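Local structure of extracellular solute-binding protein family 1 (Alicyclobacillus acidocaldarius subsp. acidocaldarius, 4OVJ) at residues D20-V25 against Y306-E311; L27-W32 against I57-G62; I142-A147 against K253-L258; L290-S295 against N360-V365. The protein probably binds a small solute outside the cell and hands it to an ABC-type importer, as family 1 extracellular solute-binding proteins do. All blocks are in the same frame, centred on the assembly; numbering follows the deposited sequence.

Contact 1: residues D20-V25 against Y306-E311; sequences DSKPVV and YPQQAE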
loop_
_atom_site.group_PDB
_atom_site.type_symbol
_atom_site.label_atom_id
_atom_site.label_comp_id
_atom_site.label_asym_id
_atom_site.label_seq_id
_atom_site.Cartn_x
_atom_site.Cartn_y
_atom_site.Cartn_z
ATOM N N ASP A 20 -14.435 31.932 -1.048
ATOM C CA ASP A 20 -15.891 31.674 -0.840
ATOM C C ASP A 20 -16.508 32.669 0.153
ATOM O O ASP A 20 -15.869 33.055 1.141
ATOM C CB ASP A 20 -16.097 30.220 -0.393
ATOM C CG ASP A 20 -17.509 29.944 0.064
ATOM O OD1 ASP A 20 -17.950 30.588 1.052
ATOM O OD2 ASP A 20 -18.164 29.068 -0.556
ATOM N N SER A 21 -17.755 33.068 -0.124
ATOM C CA SER A 21 -18.482 34.055 0.675
ATOM C C SER A 21 -19.902 33.584 1.024
ATOM O O SER A 21 -20.896 34.231 0.663
ATOM C CB SER A 21 -18.570 35.347 -0.114
ATOM O OG SER A 21 -19.238 35.103 -1.344
ATOM N N LYS A 22 -19.988 32.446 1.706
ATOM C CA LYS A 22 -21.237 31.976 2.294
ATOM C C LYS A 22 -21.180 32.172 3.798
ATOM O O LYS A 22 -20.103 32.342 4.345
ATOM C CB LYS A 22 -21.431 30.494 2.010
ATOM C CG LYS A 22 -21.803 30.209 0.572
ATOM C CD LYS A 22 -22.001 28.722 0.395
ATOM C CE LYS A 22 -21.414 28.258 -0.918
ATOM N NZ LYS A 22 -21.408 26.778 -0.977
ATOM N N PRO A 23 -22.342 32.129 4.470
ATOM C CA PRO A 23 -22.346 32.244 5.918
ATOM C C PRO A 23 -21.494 31.166 6.594
ATOM O O PRO A 23 -21.360 30.044 6.085
ATOM C CB PRO A 23 -23.820 32.079 6.296
ATOM C CG PRO A 23 -24.579 32.374 5.061
ATOM C CD PRO A 23 -23.701 32.002 3.916
ATOM N N VAL A 24 -20.934 31.536 7.738
ATOM C CA VAL A 24 -20.060 30.682 8.485
ATOM C C VAL A 24 -20.764 29.397 8.929
ATOM O O VAL A 24 -21.939 29.404 9.312
ATOM C CB VAL A 24 -19.442 31.438 9.681
ATOM C CG1 VAL A 24 -20.514 31.943 10.630
ATOM C CG2 VAL A 24 -18.449 30.557 10.415
ATOM N N VAL A 25 -20.043 28.285 8.805
ATOM C CA VAL A 25 -20.523 26.982 9.272
ATOM C C VAL A 25 -19.385 26.274 9.968
ATOM O O VAL A 25 -18.224 26.646 9.799
ATOM C CB VAL A 25 -21.052 26.085 8.116
ATOM C CG1 VAL A 25 -22.115 26.809 7.298
ATOM C CG2 VAL A 25 -19.925 25.586 7.230
ATOM N N TYR A 306 -23.932 20.279 5.562
ATOM C CA TYR A 306 -23.031 21.164 4.821
ATOM C C TYR A 306 -22.209 20.419 3.774
ATOM O O TYR A 306 -20.971 20.475 3.790
ATOM C CB TYR A 306 -22.103 21.858 5.812
ATOM C CG TYR A 306 -22.845 22.515 6.943
ATOM C CD1 TYR A 306 -23.791 23.503 6.691
ATOM C CD2 TYR A 306 -22.622 22.130 8.263
ATOM C CE1 TYR A 306 -24.479 24.112 7.729
ATOM C CE2 TYR A 306 -23.305 22.727 9.305
ATOM C CZ TYR A 306 -24.232 23.712 9.028
ATOM O OH TYR A 306 -24.898 24.297 10.060
ATOM N N PRO A 307 -22.886 19.750 2.834
ATOM C CA PRO A 307 -22.122 18.980 1.854
ATOM C C PRO A 307 -21.163 19.803 0.982
ATOM O O PRO A 307 -20.090 19.305 0.653
ATOM C CB PRO A 307 -23.203 18.288 1.018
ATOM C CG PRO A 307 -24.420 19.138 1.173
ATOM C CD PRO A 307 -24.343 19.696 2.565
ATOM N N GLN A 308 -21.523 21.034 0.629
ATOM C CA GLN A 308 -20.649 21.855 -0.200
ATOM C C GLN A 308 -19.356 22.198 0.537
ATOM O O GLN A 308 -18.263 22.088 -0.022
ATOM C CB GLN A 308 -21.375 23.121 -0.660
ATOM C CG GLN A 308 -22.671 22.823 -1.403
ATOM C CD GLN A 308 -23.541 24.051 -1.588
ATOM O OE1 GLN A 308 -23.219 24.941 -2.375
ATOM N NE2 GLN A 308 -24.654 24.103 -0.864
ATOM N N GLN A 309 -19.475 22.584 1.802
ATOM C CA GLN A 309 -18.293 22.911 2.609
ATOM C C GLN A 309 -17.485 21.639 2.924
ATOM O O GLN A 309 -16.260 21.675 2.972
ATOM C CB GLN A 309 -18.692 23.638 3.880
ATOM C CG GLN A 309 -19.267 25.034 3.654
ATOM C CD GLN A 309 -20.778 25.064 3.481
ATOM O OE1 GLN A 309 -21.424 24.047 3.210
ATOM N NE2 GLN A 309 -21.357 26.249 3.671
ATOM N N ALA A 310 -18.175 20.516 3.118
ATOM C CA ALA A 310 -17.500 19.237 3.379
ATOM C C ALA A 310 -16.643 18.834 2.173
ATOM O O ALA A 310 -15.488 18.418 2.333
ATOM C CB ALA A 310 -18.506 18.147 3.711
ATOM N N GLU A 311 -17.203 18.984 0.974
ATOM C CA GLU A 311 -16.471 18.707 -0.255
ATOM C C GLU A 311 -15.254 19.633 -0.379
ATOM O O GLU A 311 -14.180 19.190 -0.750
ATOM C CB GLU A 311 -17.356 18.878 -1.494
ATOM C CG GLU A 311 -18.475 17.863 -1.676
ATOM C CD GLU A 311 -19.392 18.232 -2.854
ATOM O OE1 GLU A 311 -18.971 18.979 -3.781
ATOM O OE2 GLU A 311 -20.544 17.773 -2.874
HETATM O O HOH W 1 -19.349 28.543 5.028
#
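Val-25 lies over one face of the Tyr-306 ring: its CB stands 3.9 Å from the ring centroid, only 6° off the normal, a CH-pi contact. CG1 leans toward the rim and comes within 3.6 Å of CE1 of Tyr-306, while CG2 turns to the helix and meets CG of Gln-309 at 3.7 Å. The Gln-309 chain bends at its second torsion (chi2 90°) and crosses the valine at about a right angle, so its amide end swings back beneath both methyls. A water accepts a weak bond from NE2 of Gln-309 and donates to Pro-23 O at 2.7 Å, bridging that backbone carbonyl to the side-chain amide. NZ of Lys-22 donates a hydrogen bond to OE1 of Gln-308 (2.9 Å); the ammonium sits above the amide plane rather than on a lone pair. An Asx turn holds the root of this lysine, Asp-20 OD1 accepting from Lys-22 N at 2.8 Å, and Asn-54 binds the same OD1. Polar and solvent-facing at its rim, the contact lays the N-terminal lead-in to strand 25-31 against the first turn of helix 307-319, Tyr-306 its N-cap, in an alpha/beta lobe of the periplasmic-binding-protein fold.

Contact 2: residues L27-W32 against I57-G62; sequences LTFGFW and IQTEFG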
loop_
_atom_site.group_PDB
_atom_site.type_symbol
_atom_site.label_atom_id
_atom_site.label_comp_id
_atom_site.label_asym_id
_atom_site.label_seq_id
_atom_site.Cartn_x
_atom_site.Cartn_y
_atom_site.Cartn_z
ATOM N N LEU A 27 -17.843 22.314 10.531
ATOM C CA LEU A 27 -17.794 20.899 10.177
ATOM C C LEU A 27 -17.074 20.148 11.269
ATOM O O LEU A 27 -16.014 20.590 11.716
ATOM C CB LEU A 27 -16.997 20.679 8.891
ATOM C CG LEU A 27 -17.488 21.388 7.636
ATOM C CD1 LEU A 27 -16.449 21.308 6.531
ATOM C CD2 LEU A 27 -18.787 20.763 7.168
ATOM N N THR A 28 -17.612 19.003 11.678
ATOM C CA THR A 28 -16.875 18.085 12.562
ATOM C C THR A 28 -16.065 17.097 11.713
ATOM O O THR A 28 -16.486 16.720 10.626
ATOM C CB THR A 28 -17.833 17.306 13.474
ATOM O OG1 THR A 28 -18.897 16.775 12.687
ATOM C CG2 THR A 28 -18.390 18.228 14.552
ATOM N N PHE A 29 -14.903 16.695 12.219
ATOM C CA PHE A 29 -13.933 15.906 11.470
ATOM C C PHE A 29 -13.338 14.852 12.383
ATOM O O PHE A 29 -12.542 15.169 13.267
ATOM C CB PHE A 29 -12.843 16.828 10.932
ATOM C CG PHE A 29 -11.673 16.127 10.264
ATOM C CD1 PHE A 29 -11.817 14.927 9.588
ATOM C CD2 PHE A 29 -10.427 16.740 10.256
ATOM C CE1 PHE A 29 -10.742 14.331 8.944
ATOM C CE2 PHE A 29 -9.355 16.148 9.626
ATOM C CZ PHE A 29 -9.508 14.948 8.961
ATOM N N GLY A 30 -13.749 13.602 12.165
ATOM C CA GLY A 30 -13.253 12.471 12.930
ATOM C C GLY A 30 -12.089 11.793 12.218
ATOM O O GLY A 30 -12.114 11.605 11.012
ATOM N N PHE A 31 -11.062 11.430 12.976
ATOM C CA PHE A 31 -9.943 10.681 12.419
ATOM C C PHE A 31 -9.232 9.910 13.515
ATOM O O PHE A 31 -9.449 10.172 14.696
ATOM C CB PHE A 31 -8.985 11.604 11.645
ATOM C CG PHE A 31 -8.319 12.628 12.494
ATOM C CD1 PHE A 31 -8.969 13.817 12.813
ATOM C CD2 PHE A 31 -7.033 12.414 12.970
ATOM C CE1 PHE A 31 -8.346 14.772 13.600
ATOM C CE2 PHE A 31 -6.410 13.366 13.758
ATOM C CZ PHE A 31 -7.069 14.538 14.076
ATOM N N TRP A 32 -8.442 8.923 13.112
ATOM C CA TRP A 32 -7.635 8.126 14.028
ATOM C C TRP A 32 -6.172 8.349 13.715
ATOM O O TRP A 32 -5.814 8.880 12.662
ATOM C CB TRP A 32 -7.952 6.629 13.912
ATOM C CG TRP A 32 -7.307 5.917 12.725
ATOM C CD1 TRP A 32 -6.052 5.386 12.676
ATOM C CD2 TRP A 32 -7.891 5.669 11.440
ATOM N NE1 TRP A 32 -5.810 4.835 11.447
ATOM C CE2 TRP A 32 -6.923 4.983 10.667
ATOM C CE3 TRP A 32 -9.139 5.943 10.871
ATOM C CZ2 TRP A 32 -7.161 4.576 9.348
ATOM C CZ3 TRP A 32 -9.380 5.545 9.552
ATOM C CH2 TRP A 32 -8.388 4.871 8.802
ATOM N N ILE A 57 -13.503 24.068 11.572
ATOM C CA ILE A 57 -13.361 22.634 11.711
ATOM C C ILE A 57 -13.262 22.288 13.192
ATOM O O ILE A 57 -12.410 22.816 13.917
ATOM C CB ILE A 57 -12.112 22.110 10.981
ATOM C CG1 ILE A 57 -12.149 22.501 9.508
ATOM C CG2 ILE A 57 -12.008 20.597 11.150
ATOM C CD1 ILE A 57 -13.325 21.934 8.736
ATOM N N GLN A 58 -14.165 21.414 13.631
ATOM C CA GLN A 58 -14.132 20.874 14.959
ATOM C C GLN A 58 -13.604 19.449 14.879
ATOM O O GLN A 58 -14.311 18.541 14.449
ATOM C CB GLN A 58 -15.534 20.916 15.550
ATOM C CG GLN A 58 -15.623 20.383 16.954
ATOM C CD GLN A 58 -17.028 20.464 17.514
ATOM O OE1 GLN A 58 -17.810 21.330 17.140
ATOM N NE2 GLN A 58 -17.350 19.553 18.418
ATOM N N THR A 59 -12.356 19.245 15.289
ATOM C CA THR A 59 -11.768 17.915 15.208
ATOM C C THR A 59 -12.306 17.005 16.300
ATOM O O THR A 59 -12.609 17.450 17.410
ATOM C CB THR A 59 -10.235 17.955 15.253
ATOM O OG1 THR A 59 -9.795 18.566 16.474
ATOM C CG2 THR A 59 -9.707 18.726 14.067
ATOM N N GLU A 60 -12.443 15.728 15.951
ATOM C CA GLU A 60 -12.859 14.682 16.859
ATOM C C GLU A 60 -11.843 13.546 16.682
ATOM O O GLU A 60 -12.117 12.520 16.064
ATOM C CB GLU A 60 -14.286 14.228 16.530
ATOM C CG GLU A 60 -15.341 15.316 16.724
ATOM C CD GLU A 60 -16.760 14.834 16.440
ATOM O OE1 GLU A 60 -16.928 13.702 15.942
ATOM O OE2 GLU A 60 -17.716 15.591 16.717
ATOM N N PHE A 61 -10.650 13.770 17.207
ATOM C CA PHE A 61 -9.591 12.776 17.182
ATOM C C PHE A 61 -10.011 11.620 18.070
ATOM O O PHE A 61 -10.329 11.823 19.239
ATOM C CB PHE A 61 -8.305 13.374 17.704
ATOM C CG PHE A 61 -7.191 12.388 17.822
ATOM C CD1 PHE A 61 -6.760 11.680 16.712
ATOM C CD2 PHE A 61 -6.575 12.155 19.044
ATOM C CE1 PHE A 61 -5.720 10.770 16.811
ATOM C CE2 PHE A 61 -5.533 11.249 19.146
ATOM C CZ PHE A 61 -5.107 10.560 18.029
ATOM N N GLY A 62 -10.031 10.421 17.502
ATOM C CA GLY A 62 -10.572 9.255 18.183
ATOM C C GLY A 62 -9.538 8.332 18.767
ATOM O O GLY A 62 -9.892 7.271 19.278
#
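Leu-27 O is gripped by two donors on its neighbour strand: Gln-58 N, a nearly straight hydrogen bond (2.8 Å, 172°) in the carbonyl plane, and the weaker CA-H of Ile-57, its CA 3.3 Å away. The same pattern runs along the parallel pair. Phe-29 N donates to Gln-58 O, Glu-60 N returns a bond to Phe-29 O at 2.7 Å, 39° out of the carbonyl plane, and Gly-62 N closes the far end almost along the C=O axis of Phe-31. Phe-31 N to Glu-60 O is weak at 3.4 Å. Side chains alternate between the faces. Gln-58 lies alongside Thr-28, its CB and amide carbon CD against CG2, and Glu-60 crosses obliquely, its OE2 3.5 Å from Thr-28 CG2. The other face is largely apolar: CD1 of Ile-57 meets CD1 of Leu-27 at 3.9 Å, and Phe-31, its CG in the crowded position between N and carbonyl carbon (chi1 64°), lies back along the strand so that CD1 covers the face of the Phe-29 ring. Thr-59 brings CB to the edge of the Phe-31 ring, whose CE2 touches CD1 of Phe-61 at 3.4 Å. Helix 35-51 packs on this face through Thr-41 and Phe-48, completing a beta-alpha-beta crossover. The chemistry implies a division of labour: backbone bonds set the register, while the sheet presents mostly carbon to the helix and polar groups on its Thr-28 face.

Contact 3: residues I142-A147 against K253-L258; sequences IYDEAA and KSDAEL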
loop_
_atom_site.group_PDB
_atom_site.type_symbol
_atom_site.label_atom_id
_atom_site.label_comp_id
_atom_site.label_asym_id
_atom_site.label_seq_id
_atom_site.Cartn_x
_atom_site.Cartn_y
_atom_site.Cartn_z
ATOM N N ILE A 142 13.701 -2.112 -4.732
ATOM C CA ILE A 142 14.642 -1.138 -4.197
ATOM C C ILE A 142 16.011 -1.779 -4.342
ATOM O O ILE A 142 16.269 -2.855 -3.797
ATOM C CB ILE A 142 14.362 -0.805 -2.726
ATOM C CG1 ILE A 142 12.885 -0.428 -2.535
ATOM C CG2 ILE A 142 15.280 0.317 -2.273
ATOM C CD1 ILE A 142 12.497 -0.057 -1.125
ATOM N N TYR A 143 16.886 -1.143 -5.105
ATOM C CA TYR A 143 18.141 -1.788 -5.469
ATOM C C TYR A 143 19.357 -0.857 -5.360
ATOM O O TYR A 143 19.252 0.364 -5.481
ATOM C CB TYR A 143 18.056 -2.412 -6.869
ATOM C CG TYR A 143 17.948 -1.413 -8.000
ATOM C CD1 TYR A 143 16.731 -0.842 -8.347
ATOM C CD2 TYR A 143 19.069 -1.036 -8.722
ATOM C CE1 TYR A 143 16.637 0.082 -9.379
ATOM C CE2 TYR A 143 18.984 -0.119 -9.750
ATOM C CZ TYR A 143 17.762 0.438 -10.074
ATOM O OH TYR A 143 17.684 1.368 -11.071
ATOM N N ASP A 144 20.502 -1.477 -5.098
ATOM C CA ASP A 144 21.791 -0.798 -5.079
ATOM C C ASP A 144 22.174 -0.471 -6.529
ATOM O O ASP A 144 22.494 -1.364 -7.328
ATOM C CB ASP A 144 22.804 -1.727 -4.403
ATOM C CG ASP A 144 24.220 -1.171 -4.360
ATOM O OD1 ASP A 144 24.618 -0.393 -5.238
ATOM O OD2 ASP A 144 24.968 -1.581 -3.458
ATOM N N GLU A 145 22.104 0.808 -6.868
ATOM C CA GLU A 145 22.375 1.261 -8.228
ATOM C C GLU A 145 23.721 0.802 -8.750
ATOM O O GLU A 145 23.818 0.269 -9.853
ATOM C CB GLU A 145 22.375 2.776 -8.285
ATOM C CG GLU A 145 21.032 3.397 -8.457
ATOM C CD GLU A 145 21.163 4.797 -9.024
ATOM O OE1 GLU A 145 21.911 5.602 -8.420
ATOM O OE2 GLU A 145 20.539 5.074 -10.077
ATOM N N ALA A 146 24.769 1.039 -7.971
ATOM C CA ALA A 146 26.105 0.707 -8.419
ATOM C C ALA A 146 26.299 -0.793 -8.581
ATOM O O ALA A 146 26.950 -1.226 -9.531
ATOM C CB ALA A 146 27.158 1.291 -7.481
ATOM N N ALA A 147 25.711 -1.595 -7.696
ATOM C CA ALA A 147 25.821 -3.040 -7.830
ATOM C C ALA A 147 25.149 -3.550 -9.107
ATOM O O ALA A 147 25.705 -4.367 -9.828
ATOM C CB ALA A 147 25.233 -3.752 -6.625
ATOM N N LYS A 253 24.687 -7.218 2.860
ATOM C CA LYS A 253 24.880 -8.578 2.383
ATOM C C LYS A 253 24.014 -8.876 1.163
ATOM O O LYS A 253 24.273 -9.836 0.438
ATOM C CB LYS A 253 24.564 -9.562 3.513
ATOM C CG LYS A 253 25.498 -9.425 4.710
ATOM C CD LYS A 253 25.218 -10.480 5.769
ATOM C CE LYS A 253 26.068 -10.247 7.010
ATOM N NZ LYS A 253 27.518 -10.259 6.677
ATOM N N SER A 254 22.986 -8.056 0.950
ATOM C CA SER A 254 22.083 -8.192 -0.195
ATOM C C SER A 254 22.012 -6.847 -0.904
ATOM O O SER A 254 22.119 -5.795 -0.260
ATOM C CB SER A 254 20.695 -8.578 0.269
ATOM O OG SER A 254 19.768 -8.515 -0.805
ATOM N N ASP A 255 21.790 -6.878 -2.211
ATOM C CA ASP A 255 21.812 -5.664 -3.017
ATOM C C ASP A 255 20.455 -5.185 -3.509
ATOM O O ASP A 255 20.387 -4.194 -4.226
ATOM C CB ASP A 255 22.819 -5.832 -4.173
ATOM C CG ASP A 255 24.272 -5.825 -3.672
ATOM O OD1 ASP A 255 24.505 -5.341 -2.542
ATOM O OD2 ASP A 255 25.180 -6.293 -4.386
ATOM N N ALA A 256 19.373 -5.840 -3.096
ATOM C CA ALA A 256 18.021 -5.433 -3.512
ATOM C C ALA A 256 16.962 -6.073 -2.657
ATOM O O ALA A 256 17.183 -7.119 -2.057
ATOM C CB ALA A 256 17.753 -5.796 -4.976
ATOM N N GLU A 257 15.783 -5.470 -2.683
ATOM C CA GLU A 257 14.637 -5.979 -1.969
ATOM C C GLU A 257 13.361 -5.520 -2.680
ATOM O O GLU A 257 13.246 -4.352 -3.065
ATOM C CB GLU A 257 14.721 -5.425 -0.547
ATOM C CG GLU A 257 13.688 -5.926 0.398
ATOM C CD GLU A 257 14.026 -5.586 1.844
ATOM O OE1 GLU A 257 15.013 -4.832 2.149
ATOM O OE2 GLU A 257 13.297 -6.111 2.677
ATOM N N LEU A 258 12.442 -6.460 -2.891
ATOM C CA LEU A 258 11.110 -6.202 -3.412
ATOM C C LEU A 258 10.230 -5.962 -2.201
ATOM O O LEU A 258 9.994 -6.884 -1.414
ATOM C CB LEU A 258 10.598 -7.420 -4.192
ATOM C CG LEU A 258 9.103 -7.423 -4.534
ATOM C CD1 LEU A 258 8.792 -6.258 -5.444
ATOM C CD2 LEU A 258 8.700 -8.750 -5.160
#
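This is a buried antiparallel strand pairing, placed where the long strand 128-144 ends and passes directly into helix 145-149, with strand 256-260 beginning beside it. Ile-142 and Glu-257 form the hydrogen-bonded pair: Ile-142 N reaches Glu-257 O at 2.8 Å and 173°, and Glu-257 N answers to Ile-142 O at 2.9 Å, both in the carbonyl planes. Tyr-143 and Ala-256 make the next, non-hydrogen-bonded pair, their CB atoms 3.9 Å apart. Asp-144 N then takes Asp-255 O nearly along its C=O axis, extending the ladder to the last strand residue. Beyond it the two acid side chains run side by side, pointing the same way with their carboxylates turned 66° from each other; Asp-144 OD2 and Asp-255 OD1 lie 3.9 Å apart. Arg-273 forms salt bridges to both of these oxygens through NH1, which would offset the repulsion of two buried like charges. With CG anti to the backbone N (chi1 178°), Asp-144 turns OD1 to accept from Ala-147 N at 2.9 Å, the amide approaching from above the carboxylate plane. Asp-255 OD2 meanwhile rests 3.4 Å from the Ala-147 methyl. One aspartate therefore serves two tasks, arginine partner and helix cap, and the whole is a strand-to-helix junction with an Asp N-cap, set at the edge of the second lobe's sheet.

Contact 4: residues L290-S295 against N360-V365; sequences LYIKPS and NEALKV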
loop_
_atom_site.group_PDB
_atom_site.type_symbol
_atom_site.label_atom_id
_atom_site.label_comp_id
_atom_site.label_asym_id
_atom_site.label_seq_id
_atom_site.Cartn_x
_atom_site.Cartn_y
_atom_site.Cartn_z
ATOM N N LEU A 290 0.398 -5.278 -10.395
ATOM C CA LEU A 290 0.584 -4.143 -9.509
ATOM C C LEU A 290 -0.747 -3.470 -9.199
ATOM O O LEU A 290 -1.600 -3.328 -10.068
ATOM C CB LEU A 290 1.531 -3.134 -10.136
ATOM C CG LEU A 290 2.157 -2.097 -9.200
ATOM C CD1 LEU A 290 3.050 -2.748 -8.147
ATOM C CD2 LEU A 290 2.941 -1.085 -10.031
ATOM N N TYR A 291 -0.894 -3.074 -7.946
ATOM C CA TYR A 291 -2.000 -2.239 -7.480
ATOM C C TYR A 291 -1.415 -1.175 -6.570
ATOM O O TYR A 291 -0.307 -1.315 -6.045
ATOM C CB TYR A 291 -3.034 -3.055 -6.701
ATOM C CG TYR A 291 -2.450 -3.796 -5.516
ATOM C CD1 TYR A 291 -1.781 -5.007 -5.687
ATOM C CD2 TYR A 291 -2.515 -3.260 -4.237
ATOM C CE1 TYR A 291 -1.213 -5.677 -4.611
ATOM C CE2 TYR A 291 -1.964 -3.927 -3.158
ATOM C CZ TYR A 291 -1.297 -5.127 -3.355
ATOM O OH TYR A 291 -0.745 -5.786 -2.285
ATOM N N ILE A 292 -2.177 -0.116 -6.383
ATOM C CA ILE A 292 -1.853 0.915 -5.419
ATOM C C ILE A 292 -2.702 0.656 -4.187
ATOM O O ILE A 292 -3.911 0.534 -4.284
ATOM C CB ILE A 292 -2.155 2.327 -5.967
ATOM C CG1 ILE A 292 -1.594 2.513 -7.375
ATOM C CG2 ILE A 292 -1.604 3.379 -5.022
ATOM C CD1 ILE A 292 -0.112 2.264 -7.506
ATOM N N LYS A 293 -2.068 0.589 -3.030
ATOM C CA LYS A 293 -2.789 0.356 -1.790
ATOM C C LYS A 293 -3.193 1.714 -1.229
ATOM O O LYS A 293 -2.336 2.554 -1.000
ATOM C CB LYS A 293 -1.887 -0.364 -0.799
ATOM C CG LYS A 293 -2.534 -0.693 0.536
ATOM C CD LYS A 293 -1.560 -1.476 1.409
ATOM C CE LYS A 293 -1.977 -1.442 2.865
ATOM N NZ LYS A 293 -3.148 -2.322 3.093
ATOM N N PRO A 294 -4.502 1.941 -1.021
ATOM C CA PRO A 294 -4.929 3.164 -0.354
ATOM C C PRO A 294 -4.665 3.072 1.145
ATOM O O PRO A 294 -5.083 2.109 1.798
ATOM C CB PRO A 294 -6.423 3.216 -0.664
ATOM C CG PRO A 294 -6.828 1.781 -0.738
ATOM C CD PRO A 294 -5.637 1.021 -1.265
ATOM N N SER A 295 -3.953 4.043 1.703
ATOM C CA SER A 295 -3.627 3.975 3.120
ATOM C C SER A 295 -4.893 4.106 3.961
ATOM O O SER A 295 -5.089 3.393 4.942
ATOM C CB SER A 295 -2.663 5.091 3.486
ATOM O OG SER A 295 -1.504 4.987 2.683
ATOM N N ASN A 360 4.523 7.732 -9.711
ATOM C CA ASN A 360 3.997 8.210 -10.982
ATOM C C ASN A 360 4.064 7.150 -12.090
ATOM O O ASN A 360 3.141 7.019 -12.871
ATOM C CB ASN A 360 4.695 9.502 -11.409
ATOM C CG ASN A 360 4.310 10.691 -10.535
ATOM O OD1 ASN A 360 3.320 10.657 -9.793
ATOM N ND2 ASN A 360 5.084 11.764 -10.632
ATOM N N GLU A 361 5.141 6.375 -12.139
ATOM C CA GLU A 361 5.221 5.257 -13.074
ATOM C C GLU A 361 4.281 4.108 -12.710
ATOM O O GLU A 361 3.673 3.512 -13.595
ATOM C CB GLU A 361 6.656 4.778 -13.225
ATOM C CG GLU A 361 7.529 5.835 -13.864
ATOM C CD GLU A 361 6.986 6.286 -15.214
ATOM O OE1 GLU A 361 6.682 5.414 -16.067
ATOM O OE2 GLU A 361 6.833 7.513 -15.414
ATOM N N ALA A 362 4.138 3.833 -11.413
ATOM C CA ALA A 362 3.219 2.796 -10.956
ATOM C C ALA A 362 1.794 3.097 -11.352
ATOM O O ALA A 362 1.040 2.201 -11.717
ATOM C CB ALA A 362 3.303 2.643 -9.448
ATOM N N LEU A 363 1.412 4.366 -11.258
ATOM C CA LEU A 363 0.033 4.751 -11.564
ATOM C C LEU A 363 -0.334 4.537 -13.031
ATOM O O LEU A 363 -1.520 4.363 -13.364
ATOM C CB LEU A 363 -0.209 6.200 -11.170
ATOM C CG LEU A 363 -0.198 6.450 -9.667
ATOM C CD1 LEU A 363 -0.123 7.940 -9.398
ATOM C CD2 LEU A 363 -1.421 5.835 -9.018
ATOM N N LYS A 364 0.668 4.537 -13.909
ATOM C CA LYS A 364 0.414 4.261 -15.322
ATOM C C LYS A 364 -0.031 2.821 -15.588
ATOM O O LYS A 364 -0.789 2.577 -16.518
ATOM C CB LYS A 364 1.638 4.595 -16.166
ATOM C CG LYS A 364 1.967 6.071 -16.176
ATOM C CD LYS A 364 3.264 6.311 -16.936
ATOM C CE LYS A 364 3.587 7.791 -17.023
ATOM N NZ LYS A 364 4.957 7.958 -17.585
ATOM N N VAL A 365 0.422 1.877 -14.772
ATOM C CA VAL A 365 0.154 0.461 -15.010
ATOM C C VAL A 365 -0.805 -0.177 -14.014
ATOM O O VAL A 365 -1.395 -1.186 -14.329
ATOM C CB VAL A 365 1.453 -0.395 -15.019
ATOM C CG1 VAL A 365 2.455 0.171 -16.014
ATOM C CG2 VAL A 365 2.083 -0.499 -13.631
#
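Leu-290 carries CG anti to its backbone N (chi1 -163°) with chi2 at 63°, and Ile-292 keeps CG1 anti to the carbonyl carbon with the chain turned again at chi2 (-56°); these torsions send CD2 of the leucine and CD1 of the isoleucine to the same small target, the methyl of Ala-362. CD2 of Leu-290 approaches Ala-362 CB to 3.8 Å, and CD1 of Ile-292 comes to 3.9 Å from that carbon. Each side chain also has a second partner. The leucine CD2 meets CG2 of Val-365 at 3.7 Å, the two side chains crossing obliquely, while CG1 of Ile-292 lies 3.7 Å from CD2 of Leu-363, whose side chain starts out away from the strand and crosses the isoleucine at about a right angle. The meeting is one between the run leading into strand 293-300 and the C-terminal turns of helix 350-365, and it rests wholly on carbon. It belongs to the central region of this two-lobed solute-binding fold; the centre of the contact lies about 9 Å from the centre of the chain. Strand 128-144 borders the same packing, Asn-138 touching both Ile-292 and Ala-362, and Tyr-190 of helix 185-194 adds to the cover of Leu-290. Tyr-291 starts away from helix 350-365, and its side chain touches Arg-193 and Gln-186. Lys-364 NZ bridges to Glu-361 OE2 at 2.9 Å.

From the N terminus, residues 20-25 open contact 1, which closes only at 306-311 and so encloses most of the chain. Nested inside it, contact 2 closes the short 27-32 to 57-62 loop of the first beta-alpha-beta unit, and Leu-27 packs directly on Tyr-306 and Gln-309, joining the two contacts. Contact 3 follows in series, also nested within contact 1 but on the opposite side of the chain's centre, with centres about 50 Å apart. Contact 4 starts at 290-295, before contact 1 closes, and ends at 360-365 after it, so these two cross. Contacts 2, 3 and 4 all reach one branched sheet; strands 128-144 and 293-300, neighbours in it, relate contacts 3 and 4.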